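Local coordinates for Ral guanine nucleotide dissociation stimulator-like 2 (Mus musculus, PDB 4JGW), which probably acts as a guanine nucleotide exchange factor and, as a putative effector, associates in vitro with GTP-bound Rap1A and H-Ras, at residues A[57-62]-A[412-417]; A[83-88]-A[417-422]; A[72-77]-A[421-426]; A[14-19]-A[25-30]; A[78-83]-A[119-124]. All blocks are in the same frame, centred on the assembly; numbering follows the deposited sequence.

Contact 1: residues A[57-62]-A[412-417]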
# COMPACT_ATOMS: atom_id res chain seq x y z
N GLU A 57 -3.78 19.84 -18.10
CA GLU A 57 -4.37 21.15 -17.87
C GLU A 57 -5.88 21.05 -17.61
O GLU A 57 -6.43 21.77 -16.77
CB GLU A 57 -4.11 22.08 -19.06
CG GLU A 57 -2.66 22.57 -19.21
CD GLU A 57 -1.70 21.51 -19.76
OE1 GLU A 57 -2.16 20.47 -20.29
OE2 GLU A 57 -0.47 21.73 -19.67
N ALA A 58 -6.54 20.14 -18.33
CA ALA A 58 -7.98 19.91 -18.17
C ALA A 58 -8.31 19.21 -16.86
O ALA A 58 -9.37 19.45 -16.27
CB ALA A 58 -8.52 19.12 -19.35
N LEU A 59 -7.40 18.35 -16.41
CA LEU A 59 -7.54 17.68 -15.11
C LEU A 59 -7.56 18.71 -13.98
O LEU A 59 -8.35 18.59 -13.05
CB LEU A 59 -6.42 16.66 -14.89
CG LEU A 59 -6.25 15.47 -15.84
CD1 LEU A 59 -5.21 14.50 -15.30
CD2 LEU A 59 -7.56 14.73 -16.09
N VAL A 60 -6.70 19.72 -14.10
CA VAL A 60 -6.59 20.78 -13.10
C VAL A 60 -7.81 21.70 -13.10
O VAL A 60 -8.25 22.16 -12.03
CB VAL A 60 -5.27 21.58 -13.26
CG1 VAL A 60 -5.24 22.82 -12.36
CG2 VAL A 60 -4.06 20.69 -12.97
N ARG A 61 -8.36 21.97 -14.28
CA ARG A 61 -9.60 22.75 -14.41
C ARG A 61 -10.75 22.05 -13.69
O ARG A 61 -11.51 22.68 -12.94
CB ARG A 61 -9.97 23.00 -15.88
CG ARG A 61 -9.13 24.06 -16.57
CD ARG A 61 -9.77 24.53 -17.89
NE ARG A 61 -9.75 23.50 -18.93
CZ ARG A 61 -8.75 23.32 -19.79
NH1 ARG A 61 -7.67 24.08 -19.75
NH2 ARG A 61 -8.83 22.36 -20.70
N HIS A 62 -10.87 20.74 -13.92
CA HIS A 62 -11.86 19.90 -13.26
C HIS A 62 -11.58 19.80 -11.75
O HIS A 62 -12.51 19.79 -10.94
CB HIS A 62 -11.88 18.51 -13.92
CG HIS A 62 -12.99 17.62 -13.45
ND1 HIS A 62 -14.32 17.95 -13.58
CD2 HIS A 62 -12.97 16.39 -12.90
CE1 HIS A 62 -15.07 16.97 -13.10
NE2 HIS A 62 -14.27 16.01 -12.68
N GLY A 412 -3.71 11.72 -26.86
CA GLY A 412 -2.81 12.31 -25.87
C GLY A 412 -3.45 12.58 -24.52
O GLY A 412 -2.79 13.04 -23.60
N TYR A 413 -4.75 12.30 -24.41
CA TYR A 413 -5.50 12.46 -23.16
C TYR A 413 -5.03 11.43 -22.15
O TYR A 413 -4.85 10.26 -22.49
CB TYR A 413 -7.00 12.28 -23.39
CG TYR A 413 -7.74 13.45 -24.01
CD1 TYR A 413 -9.13 13.52 -23.94
CD2 TYR A 413 -7.06 14.49 -24.65
CE1 TYR A 413 -9.83 14.58 -24.51
CE2 TYR A 413 -7.75 15.56 -25.21
CZ TYR A 413 -9.14 15.59 -25.14
OH TYR A 413 -9.83 16.64 -25.69
N ILE A 414 -4.85 11.86 -20.90
CA ILE A 414 -4.57 10.94 -19.80
C ILE A 414 -5.82 10.08 -19.55
O ILE A 414 -6.91 10.61 -19.33
CB ILE A 414 -4.14 11.70 -18.52
CG1 ILE A 414 -2.76 12.32 -18.72
CG2 ILE A 414 -4.14 10.77 -17.30
CD1 ILE A 414 -2.46 13.51 -17.82
N ASN A 415 -5.65 8.76 -19.63
CA ASN A 415 -6.73 7.82 -19.37
C ASN A 415 -7.01 7.75 -17.86
O ASN A 415 -6.40 6.95 -17.15
CB ASN A 415 -6.40 6.44 -19.94
CG ASN A 415 -7.44 5.38 -19.61
OD1 ASN A 415 -8.62 5.69 -19.40
ND2 ASN A 415 -7.02 4.13 -19.55
N PHE A 416 -7.93 8.58 -17.39
CA PHE A 416 -8.19 8.69 -15.96
C PHE A 416 -8.91 7.48 -15.37
O PHE A 416 -8.80 7.22 -14.17
CB PHE A 416 -8.92 9.99 -15.61
CG PHE A 416 -8.72 10.43 -14.18
CD1 PHE A 416 -7.58 11.14 -13.82
CD2 PHE A 416 -9.66 10.13 -13.20
CE1 PHE A 416 -7.37 11.54 -12.50
CE2 PHE A 416 -9.47 10.52 -11.88
CZ PHE A 416 -8.33 11.23 -11.53
N ASP A 417 -9.62 6.73 -16.21
CA ASP A 417 -10.24 5.47 -15.81
C ASP A 417 -9.22 4.56 -15.11
O ASP A 417 -9.52 3.97 -14.07
CB ASP A 417 -10.84 4.74 -17.02
CG ASP A 417 -12.14 5.35 -17.49
OD1 ASP A 417 -12.63 6.31 -16.86
OD2 ASP A 417 -12.68 4.87 -18.51

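Contact 2: residues A[83-88]-A[417-422]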
# COMPACT_ATOMS: atom_id res chain seq x y z
N HIS A 83 -1.14 10.95 -8.91
CA HIS A 83 -0.51 11.92 -9.83
C HIS A 83 0.97 11.67 -10.13
O HIS A 83 1.43 11.96 -11.24
CB HIS A 83 -0.74 13.37 -9.37
CG HIS A 83 0.14 13.80 -8.23
ND1 HIS A 83 -0.14 13.49 -6.92
CD2 HIS A 83 1.28 14.53 -8.22
CE1 HIS A 83 0.80 14.01 -6.14
NE2 HIS A 83 1.67 14.64 -6.91
N ARG A 84 1.70 11.12 -9.17
CA ARG A 84 3.13 10.86 -9.33
C ARG A 84 3.43 9.75 -10.33
O ARG A 84 4.59 9.55 -10.70
CB ARG A 84 3.79 10.57 -7.98
CG ARG A 84 3.87 11.77 -7.07
CD ARG A 84 4.86 11.54 -5.94
NE ARG A 84 5.30 12.82 -5.37
CZ ARG A 84 6.40 12.99 -4.66
NH1 ARG A 84 7.22 11.97 -4.43
NH2 ARG A 84 6.70 14.19 -4.20
N ALA A 85 2.39 9.05 -10.78
CA ALA A 85 2.54 8.00 -11.78
C ALA A 85 2.63 8.55 -13.20
O ALA A 85 3.21 7.91 -14.08
CB ALA A 85 1.40 6.99 -11.67
N PHE A 86 2.06 9.74 -13.43
CA PHE A 86 2.01 10.34 -14.77
C PHE A 86 2.52 11.78 -14.85
O PHE A 86 2.84 12.27 -15.93
CB PHE A 86 0.61 10.22 -15.39
CG PHE A 86 -0.50 10.81 -14.55
CD1 PHE A 86 -0.88 12.13 -14.71
CD2 PHE A 86 -1.16 10.03 -13.60
CE1 PHE A 86 -1.91 12.68 -13.93
CE2 PHE A 86 -2.19 10.57 -12.82
CZ PHE A 86 -2.56 11.89 -12.99
N THR A 87 2.57 12.46 -13.71
CA THR A 87 3.14 13.81 -13.62
C THR A 87 4.03 13.90 -12.38
O THR A 87 4.50 12.88 -11.88
CB THR A 87 2.04 14.92 -13.68
OG1 THR A 87 2.65 16.22 -13.70
CG2 THR A 87 1.06 14.84 -12.49
N SER A 88 4.28 15.11 -11.89
CA SER A 88 5.01 15.28 -10.63
C SER A 88 4.33 16.30 -9.73
O SER A 88 3.51 17.10 -10.19
CB SER A 88 6.47 15.67 -10.89
OG SER A 88 6.59 17.02 -11.31
N ASP A 417 -9.62 6.73 -16.21
CA ASP A 417 -10.24 5.47 -15.81
C ASP A 417 -9.22 4.56 -15.11
O ASP A 417 -9.52 3.97 -14.07
CB ASP A 417 -10.84 4.74 -17.02
CG ASP A 417 -12.14 5.35 -17.49
OD1 ASP A 417 -12.63 6.31 -16.86
OD2 ASP A 417 -12.68 4.87 -18.51
N LYS A 418 -8.02 4.48 -15.68
CA LYS A 418 -6.91 3.73 -15.10
C LYS A 418 -6.63 4.18 -13.66
O LYS A 418 -6.43 3.35 -12.77
CB LYS A 418 -5.65 3.88 -15.96
CG LYS A 418 -4.43 3.15 -15.42
CD LYS A 418 -3.28 3.14 -16.41
CE LYS A 418 -2.12 2.32 -15.88
NZ LYS A 418 -1.11 2.00 -16.93
N ARG A 419 -6.65 5.49 -13.45
CA ARG A 419 -6.32 6.08 -12.15
C ARG A 419 -7.40 5.83 -11.10
O ARG A 419 -7.10 5.73 -9.91
CB ARG A 419 -6.03 7.58 -12.29
CG ARG A 419 -4.98 7.94 -13.33
CD ARG A 419 -3.67 7.18 -13.11
NE ARG A 419 -2.81 7.21 -14.29
CZ ARG A 419 -1.73 6.45 -14.45
NH1 ARG A 419 -1.36 5.59 -13.50
NH2 ARG A 419 -1.01 6.54 -15.55
N ARG A 420 -8.65 5.73 -11.55
CA ARG A 420 -9.77 5.40 -10.67
C ARG A 420 -9.66 3.97 -10.16
O ARG A 420 -9.89 3.70 -8.98
CB ARG A 420 -11.11 5.58 -11.39
CG ARG A 420 -11.52 7.02 -11.58
CD ARG A 420 -12.88 7.13 -12.27
NE ARG A 420 -13.06 8.48 -12.81
CZ ARG A 420 -13.61 9.49 -12.15
NH1 ARG A 420 -14.07 9.32 -10.92
NH2 ARG A 420 -13.70 10.67 -12.74
N LYS A 421 -9.31 3.07 -11.07
CA LYS A 421 -9.12 1.65 -10.76
C LYS A 421 -7.92 1.46 -9.83
O LYS A 421 -7.93 0.58 -8.97
CB LYS A 421 -8.93 0.84 -12.04
CG LYS A 421 -10.13 0.86 -12.98
CD LYS A 421 -9.86 0.03 -14.23
CE LYS A 421 -10.94 0.26 -15.28
NZ LYS A 421 -10.82 -0.70 -16.42
N GLU A 422 -6.91 2.31 -10.01
CA GLU A 422 -5.76 2.32 -9.12
C GLU A 422 -6.14 2.82 -7.72
O GLU A 422 -5.78 2.20 -6.72
CB GLU A 422 -4.62 3.16 -9.71
CG GLU A 422 -3.84 2.42 -10.80
CD GLU A 422 -2.78 3.27 -11.47
OE1 GLU A 422 -2.92 4.51 -11.49
OE2 GLU A 422 -1.81 2.69 -12.00

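Contact 3: residues A[72-77]-A[421-426]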
# COMPACT_ATOMS: atom_id res chain seq x y z
N ASP A 72 -18.46 14.32 -9.11
CA ASP A 72 -17.38 13.39 -9.43
C ASP A 72 -16.54 13.19 -8.17
O ASP A 72 -15.41 13.67 -8.08
CB ASP A 72 -16.54 13.95 -10.59
CG ASP A 72 -15.54 12.95 -11.16
OD1 ASP A 72 -15.47 11.79 -10.70
OD2 ASP A 72 -14.82 13.33 -12.11
N MET A 73 -17.10 12.48 -7.19
CA MET A 73 -16.49 12.40 -5.86
C MET A 73 -15.16 11.64 -5.77
O MET A 73 -14.35 11.92 -4.88
CB MET A 73 -17.48 11.94 -4.77
CG MET A 73 -18.72 11.23 -5.25
SD MET A 73 -19.94 10.99 -3.93
CE MET A 73 -21.02 12.40 -4.17
N MET A 74 -14.91 10.71 -6.69
CA MET A 74 -13.64 9.98 -6.70
C MET A 74 -12.49 10.79 -7.30
O MET A 74 -11.32 10.52 -7.01
CB MET A 74 -13.77 8.62 -7.40
CG MET A 74 -12.55 7.71 -7.17
SD MET A 74 -12.57 6.13 -8.03
CE MET A 74 -13.87 5.26 -7.15
N PHE A 75 -12.81 11.79 -8.13
CA PHE A 75 -11.80 12.48 -8.93
C PHE A 75 -10.66 13.10 -8.12
O PHE A 75 -9.49 12.82 -8.39
CB PHE A 75 -12.42 13.55 -9.83
CG PHE A 75 -11.42 14.25 -10.70
CD1 PHE A 75 -10.99 13.68 -11.88
CD2 PHE A 75 -10.88 15.47 -10.31
CE1 PHE A 75 -10.04 14.31 -12.68
CE2 PHE A 75 -9.94 16.12 -11.10
CZ PHE A 75 -9.52 15.54 -12.29
N THR A 76 -11.01 13.95 -7.16
CA THR A 76 -10.03 14.68 -6.36
C THR A 76 -9.06 13.77 -5.59
O THR A 76 -7.85 13.92 -5.73
CB THR A 76 -10.72 15.71 -5.41
OG1 THR A 76 -11.58 16.56 -6.18
CG2 THR A 76 -9.70 16.55 -4.66
N PRO A 77 -9.59 12.82 -4.78
CA PRO A 77 -8.65 11.95 -4.06
C PRO A 77 -7.85 11.02 -4.97
O PRO A 77 -6.68 10.75 -4.69
CB PRO A 77 -9.57 11.14 -3.13
CG PRO A 77 -10.91 11.19 -3.77
CD PRO A 77 -10.99 12.54 -4.41
N LYS A 421 -9.31 3.07 -11.07
CA LYS A 421 -9.12 1.65 -10.76
C LYS A 421 -7.92 1.46 -9.83
O LYS A 421 -7.93 0.58 -8.97
CB LYS A 421 -8.93 0.84 -12.04
CG LYS A 421 -10.13 0.86 -12.98
CD LYS A 421 -9.86 0.03 -14.23
CE LYS A 421 -10.94 0.26 -15.28
NZ LYS A 421 -10.82 -0.70 -16.42
N GLU A 422 -6.91 2.31 -10.01
CA GLU A 422 -5.76 2.32 -9.12
C GLU A 422 -6.14 2.82 -7.72
O GLU A 422 -5.78 2.20 -6.72
CB GLU A 422 -4.62 3.16 -9.71
CG GLU A 422 -3.84 2.42 -10.80
CD GLU A 422 -2.78 3.27 -11.47
OE1 GLU A 422 -2.92 4.51 -11.49
OE2 GLU A 422 -1.81 2.69 -12.00
N PHE A 423 -6.89 3.92 -7.67
CA PHE A 423 -7.37 4.46 -6.39
C PHE A 423 -8.23 3.47 -5.62
O PHE A 423 -8.12 3.37 -4.40
CB PHE A 423 -8.11 5.79 -6.59
CG PHE A 423 -8.63 6.39 -5.30
CD1 PHE A 423 -7.77 6.98 -4.38
CD2 PHE A 423 -9.99 6.35 -5.00
CE1 PHE A 423 -8.24 7.52 -3.19
CE2 PHE A 423 -10.49 6.89 -3.82
CZ PHE A 423 -9.61 7.48 -2.91
N ALA A 424 -9.08 2.72 -6.33
CA ALA A 424 -9.90 1.67 -5.72
C ALA A 424 -9.05 0.73 -4.87
O ALA A 424 -9.39 0.45 -3.72
CB ALA A 424 -10.67 0.90 -6.79
N ILE A 425 -7.95 0.25 -5.45
CA ILE A 425 -7.01 -0.64 -4.76
C ILE A 425 -6.31 0.11 -3.62
O ILE A 425 -6.12 -0.45 -2.54
CB ILE A 425 -5.98 -1.24 -5.75
CG1 ILE A 425 -6.68 -2.19 -6.73
CG2 ILE A 425 -4.87 -1.98 -4.99
CD1 ILE A 425 -5.96 -2.35 -8.07
N LEU A 426 -5.93 1.36 -3.88
CA LEU A 426 -5.26 2.18 -2.88
C LEU A 426 -6.15 2.44 -1.66
O LEU A 426 -5.65 2.45 -0.53
CB LEU A 426 -4.78 3.51 -3.48
CG LEU A 426 -3.71 3.52 -4.58
CD1 LEU A 426 -3.19 4.94 -4.79
CD2 LEU A 426 -2.55 2.57 -4.29

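Contact 4: residues A[14-19]-A[25-30]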
# COMPACT_ATOMS: atom_id res chain seq x y z
N VAL A 14 -32.59 5.29 -15.93
CA VAL A 14 -31.18 5.67 -15.91
C VAL A 14 -30.72 6.06 -17.32
O VAL A 14 -30.83 5.27 -18.26
CB VAL A 14 -30.26 4.54 -15.36
CG1 VAL A 14 -28.78 4.86 -15.59
CG2 VAL A 14 -30.51 4.30 -13.88
N SER A 15 -30.23 7.29 -17.46
CA SER A 15 -29.72 7.79 -18.74
C SER A 15 -28.23 8.09 -18.67
O SER A 15 -27.76 8.76 -17.74
CB SER A 15 -30.49 9.04 -19.18
OG SER A 15 -31.85 8.73 -19.42
N VAL A 16 -27.48 7.59 -19.65
CA VAL A 16 -26.03 7.76 -19.70
C VAL A 16 -25.59 8.28 -21.07
O VAL A 16 -25.91 7.69 -22.10
CB VAL A 16 -25.28 6.43 -19.38
CG1 VAL A 16 -23.77 6.64 -19.38
CG2 VAL A 16 -25.74 5.86 -18.05
N TRP A 17 -24.85 9.40 -21.07
CA TRP A 17 -24.29 9.96 -22.31
C TRP A 17 -22.93 10.62 -22.08
O TRP A 17 -22.55 10.91 -20.94
CB TRP A 17 -25.28 10.94 -22.97
CG TRP A 17 -25.47 12.23 -22.23
CD1 TRP A 17 -24.77 13.39 -22.43
CD2 TRP A 17 -26.43 12.51 -21.20
NE1 TRP A 17 -25.23 14.37 -21.58
CE2 TRP A 17 -26.25 13.85 -20.81
CE3 TRP A 17 -27.42 11.75 -20.57
CZ2 TRP A 17 -27.02 14.46 -19.82
CZ3 TRP A 17 -28.19 12.35 -19.57
CH2 TRP A 17 -27.99 13.69 -19.21
N ASP A 18 -22.20 10.84 -23.17
CA ASP A 18 -20.88 11.46 -23.11
C ASP A 18 -20.88 12.89 -23.62
O ASP A 18 -21.60 13.22 -24.57
CB ASP A 18 -19.85 10.62 -23.88
CG ASP A 18 -19.50 9.32 -23.17
OD1 ASP A 18 -19.85 9.15 -21.99
OD2 ASP A 18 -18.85 8.46 -23.81
N GLU A 19 -20.08 13.74 -22.98
CA GLU A 19 -19.94 15.14 -23.35
C GLU A 19 -18.47 15.52 -23.51
O GLU A 19 -17.62 15.05 -22.75
CB GLU A 19 -20.60 16.05 -22.31
CG GLU A 19 -22.12 15.97 -22.27
CD GLU A 19 -22.75 16.92 -21.26
OE1 GLU A 19 -22.07 17.85 -20.78
OE2 GLU A 19 -23.94 16.73 -20.94
N THR A 25 -12.98 14.63 -21.77
CA THR A 25 -14.20 13.89 -22.05
C THR A 25 -14.89 13.50 -20.74
O THR A 25 -14.26 12.94 -19.84
CB THR A 25 -13.91 12.63 -22.91
OG1 THR A 25 -13.33 13.02 -24.15
CG2 THR A 25 -15.19 11.84 -23.19
N PHE A 26 -16.18 13.81 -20.65
CA PHE A 26 -16.97 13.54 -19.45
C PHE A 26 -18.08 12.54 -19.74
O PHE A 26 -18.55 12.43 -20.88
CB PHE A 26 -17.58 14.84 -18.92
CG PHE A 26 -16.57 15.85 -18.43
CD1 PHE A 26 -15.99 16.76 -19.31
CD2 PHE A 26 -16.20 15.89 -17.09
CE1 PHE A 26 -15.05 17.68 -18.87
CE2 PHE A 26 -15.26 16.81 -16.64
CZ PHE A 26 -14.69 17.71 -17.52
N THR A 27 -18.50 11.82 -18.71
CA THR A 27 -19.68 10.97 -18.79
C THR A 27 -20.72 11.46 -17.79
O THR A 27 -20.48 11.50 -16.58
CB THR A 27 -19.34 9.48 -18.53
OG1 THR A 27 -18.41 9.02 -19.52
CG2 THR A 27 -20.60 8.61 -18.60
N VAL A 28 -21.88 11.85 -18.31
CA VAL A 28 -23.00 12.25 -17.47
C VAL A 28 -23.94 11.06 -17.26
O VAL A 28 -24.29 10.36 -18.22
CB VAL A 28 -23.78 13.46 -18.06
CG1 VAL A 28 -24.82 13.97 -17.07
CG2 VAL A 28 -22.83 14.58 -18.45
N THR A 29 -24.31 10.84 -16.01
CA THR A 29 -25.27 9.80 -15.65
C THR A 29 -26.42 10.46 -14.89
O THR A 29 -26.19 11.24 -13.98
CB THR A 29 -24.62 8.71 -14.78
OG1 THR A 29 -23.43 8.23 -15.42
CG2 THR A 29 -25.58 7.53 -14.57
N SER A 30 -27.65 10.14 -15.29
CA SER A 30 -28.83 10.67 -14.63
C SER A 30 -29.76 9.53 -14.23
O SER A 30 -30.31 8.83 -15.09
CB SER A 30 -29.55 11.68 -15.53
OG SER A 30 -30.47 12.46 -14.78

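Contact 5: residues A[78-83]-A[119-124]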
# COMPACT_ATOMS: atom_id res chain seq x y z
N ALA A 78 -8.47 10.55 -6.06
CA ALA A 78 -7.79 9.70 -7.03
C ALA A 78 -6.64 10.42 -7.73
O ALA A 78 -5.55 9.86 -7.85
CB ALA A 78 -8.78 9.15 -8.06
N LEU A 79 -6.88 11.65 -8.17
CA LEU A 79 -5.84 12.44 -8.85
C LEU A 79 -4.69 12.72 -7.89
O LEU A 79 -3.52 12.52 -8.24
CB LEU A 79 -6.40 13.76 -9.39
CG LEU A 79 -5.85 14.39 -10.69
CD1 LEU A 79 -6.25 15.86 -10.78
CD2 LEU A 79 -4.34 14.26 -10.88
N LEU A 80 -5.02 13.18 -6.68
CA LEU A 80 -4.02 13.52 -5.67
C LEU A 80 -3.19 12.31 -5.25
O LEU A 80 -2.00 12.45 -4.96
CB LEU A 80 -4.67 14.17 -4.44
CG LEU A 80 -5.30 15.56 -4.60
CD1 LEU A 80 -5.92 16.02 -3.29
CD2 LEU A 80 -4.29 16.60 -5.11
N ALA A 81 -3.80 11.13 -5.23
CA ALA A 81 -3.12 9.91 -4.82
C ALA A 81 -2.26 9.28 -5.92
O ALA A 81 -1.22 8.69 -5.62
CB ALA A 81 -4.13 8.89 -4.30
N THR A 82 -2.69 9.42 -7.17
CA THR A 82 -2.03 8.74 -8.29
C THR A 82 -1.15 9.64 -9.18
O THR A 82 -0.49 9.15 -10.09
CB THR A 82 -3.05 8.01 -9.20
OG1 THR A 82 -3.93 8.96 -9.81
CG2 THR A 82 -3.85 6.98 -8.42
N HIS A 83 -1.14 10.95 -8.91
CA HIS A 83 -0.51 11.92 -9.83
C HIS A 83 0.97 11.67 -10.13
O HIS A 83 1.43 11.96 -11.24
CB HIS A 83 -0.74 13.37 -9.37
CG HIS A 83 0.14 13.80 -8.23
ND1 HIS A 83 -0.14 13.49 -6.92
CD2 HIS A 83 1.28 14.53 -8.22
CE1 HIS A 83 0.80 14.01 -6.14
NE2 HIS A 83 1.67 14.64 -6.91
N ILE A 119 -7.69 26.15 -2.12
CA ILE A 119 -7.31 26.05 -0.70
C ILE A 119 -7.76 24.71 -0.12
O ILE A 119 -6.99 24.04 0.58
CB ILE A 119 -7.88 27.23 0.14
CG1 ILE A 119 -7.36 28.59 -0.35
CG2 ILE A 119 -7.61 27.03 1.64
CD1 ILE A 119 -5.84 28.74 -0.44
N SER A 120 -9.00 24.33 -0.42
CA SER A 120 -9.57 23.07 0.05
C SER A 120 -8.84 21.84 -0.52
O SER A 120 -8.56 20.89 0.21
CB SER A 120 -11.07 23.00 -0.28
OG SER A 120 -11.61 21.73 0.03
N VAL A 121 -8.53 21.88 -1.82
CA VAL A 121 -7.80 20.80 -2.48
C VAL A 121 -6.37 20.66 -1.95
O VAL A 121 -5.91 19.55 -1.68
CB VAL A 121 -7.81 20.98 -4.03
CG1 VAL A 121 -6.71 20.15 -4.69
CG2 VAL A 121 -9.17 20.60 -4.60
N LEU A 122 -5.69 21.79 -1.80
CA LEU A 122 -4.31 21.80 -1.30
C LEU A 122 -4.21 21.36 0.16
O LEU A 122 -3.24 20.71 0.54
CB LEU A 122 -3.65 23.17 -1.51
CG LEU A 122 -3.32 23.58 -2.95
CD1 LEU A 122 -3.14 25.09 -3.06
CD2 LEU A 122 -2.10 22.84 -3.50
N SER A 123 -5.22 21.71 0.96
CA SER A 123 -5.28 21.26 2.35
C SER A 123 -5.49 19.75 2.43
O SER A 123 -4.81 19.06 3.20
CB SER A 123 -6.36 22.01 3.14
OG SER A 123 -7.64 21.85 2.56
N THR A 124 -6.42 19.23 1.63
CA THR A 124 -6.65 17.78 1.53
C THR A 124 -5.38 17.05 1.06
O THR A 124 -5.00 16.04 1.64
CB THR A 124 -7.85 17.45 0.62
OG1 THR A 124 -9.04 18.06 1.15
CG2 THR A 124 -8.08 15.95 0.52

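Contact 1: residues A[57-62]-A[412-417]
L59 projects from helix 56-63 between I414 and F416, offering one methyl branch to each. Both contacts across the segments are apolar. CD1 of L59 meets CD1 of I414 at 3.9 Å, where the two side chains cross obliquely; the nearly extended second torsion of L59 (chi2 -172°) makes CD1 the leading atom. Its other branch, CD2, approaches the F416 ring at an oblique slant, 4.2 Å from the F416 atom CD1. F86 touches both L59 and I414, and L51 of strand 46-54 packs on L59 as well.

Aromatic contacts surround the pair: F75 meets the F416 ring with planes about 30° apart and lies edge-to-face with H62. Polar links run around the contact rather than through it. I414 shares backbone hydrogen bonds with G54, which adds strand 414-415 to the margin of the N-terminal sheet, and the imidazole NE2 of H62 is hydrogen-bonded to D72.

All three touching residues are buried and no hydrogen bond joins the two segments. The contact between helix 56-63 and the strand-to-helix junction at 414-416 is therefore purely apolar and sets no direction of its own, while the strand pairing beside it supplies the directional bonds.

Contact 2: residues A[83-88]-A[417-422]
A85 and F86, in the loop between helices 75-82 and 89-101, rest against the guanidinium end of R419. F86 CD2 lies over one face of that group, 3.3 Å from R419 NE, with the two planes 30° apart. The two side chains run antiparallel past one another, which also brings F86 CE2 to 3.7 Å from R419 CD. Alongside, the methyl CB of A85 approaches R419 NH1 at 3.6 Å. A bend at the second torsion of R419 (chi2 -54°) carries the chain outward, across the helix direction, to the loop.

This helix probably forms the second arm of the helical hairpin of the CDC25-homology domain, as in Sos, so the contact docks the hairpin on the N-terminal REM portion.

Two carboxylates fix the rotation of the guanidinium. R419 NH1 makes a salt bridge of 2.8 Å to E422 OE1, met on the syn side of the carboxylate, and NH2 is paired with D407. Against the face away from F86 lies the aliphatic chain of K418, whose NZ also binds D407. On the loop side, the carbonyl O of H83 accepts from F86 N at 3.2 Å and T87 N at 2.8 Å, holding the turn that presents the ring; the same oxygen lies above the centre of one face of the F86 ring. L56 and L79 pack around F86, and S88 caps the start of helix 89-101.

Contact 3: residues A[72-77]-A[421-426]
F423 sets its CG opposite its own backbone N (chi1 180°), which swings the ring off helix 416-436 toward M74 and P77. M74 likewise turns CG away from its N (chi1 -168°), which lays CG and SD beside the ring; the chain bends only at the third torsion, beyond these atoms.

The two partners take different parts of the ring. M74 CG lies 3.6 Å from F423 CD2, and SD stands 5.3 Å from the F423 ring centroid, well off the ring normal, in an oblique Met-aromatic contact. The pyrrolidine of P77 crosses the far end, with its CB 3.7 Å from F423 CZ. Farther back along the ring, the carbonyl O of P77 is 3.9 Å from F423 CE1.

At the side of this surface patch, D72 forms a salt bridge with R420, which M74 also touches. P77 belongs to the start of helix 75-82; A78 and A81, farther along that helix, continue the packing against F423, while K421, E422 and I425 of helix 416-436 touch L401 of helix 392-404.

Contact 4: residues A[14-19]-A[25-30]
W17 lays one face of its indole over V28, the residue it pairs with on the next strand: V28 CB sits 4.0 Å from the centroid of the W17 five-membered ring, 25° off its normal, a CH-pi contact. Placing CG between the backbone N and the carbonyl carbon (chi1 71°) folds the indole across the strands. The ring is also pinned at its edge, since W17 NE1 donates to E19 OE2 at 2.8 Å, in the indole plane and onto the anti lone pair. E19 OE1 is in turn bridged to R49, while V28 CG2 packs 3.5 Å from E19 OE2.

The reverse face carries V16, D18, T27 and T29. There T27 OG1 donates to D18 OD1 at 2.9 Å from above the carboxylate plane, and V16 CG1 touches T27 CG2 at 3.8 Å.

Paired backbone bonds at S15-S30, W17-V28 and E19-F26 alternate with the non-hydrogen-bonded pairs V16-T29 and D18-T27, the regular ladder of an antiparallel beta hairpin, here the outer part of a four-stranded sheet.

Contact 5: residues A[78-83]-A[119-124]
L80 of helix 75-82 packs on V121 and T124 of helix 108-128, joining two helices of the helical REM domain (RasGEF N-terminal motif).

The first segment opens with A78, whose carbonyl O is gripped twice by T82: the backbone N arrives at 3.0 Å and the hydroxyl OG1 at 2.7 Å, from opposite faces of the carbonyl plane. L79 turns to another side of the helix, where it packs on F416. L80 then makes the crossing. Its CG stands opposite the carbonyl carbon (chi1 -68°) and the chain stays extended to CD1, which comes within 3.9 Å of the backbone O of V121 and 4.4 Å of T124 CG2. The second branch, CD2, faces V121 CG1 at 4.3 Å. The contact is thus a light one, carried by a single leucine lying against a turn of the partner helix.

A81 packs on H129. T82 also touches R419 and E422 of helix 416-436. H83 ends the segment with its imidazole turned back along the helix; its NE2 is hydrogen-bonded to T89 and its ring meets W125 edge-to-face. H83 ND1 donates to L80 O at 2.9 Å, with that oxygen in the imidazole plane but the nitrogen 49° above the carbonyl plane.

In the fold
Contact 4 comes first along the chain, a local hairpin that closes before the others open. Contacts 1, 2 and 3 each bring N-terminal residues back to helix 416-436 or the strand just before it, spanning more than 320 residues, and their centres lie 9 to 14 Å apart. Contact 5 falls within the chain span of contacts 1 and 3 and shares helix 75-82 with contact 3; its centre is 11 Å from that contact. The sheet connects contact 4 to contact 1, 17 Å away between centres, through strands 24-33, 46-54 and 414-415. Contacts 1 to 3 thus join the REM portion to the RasGEF domain, contact 5 packs REM helices, and contact 4 builds the outer sheet.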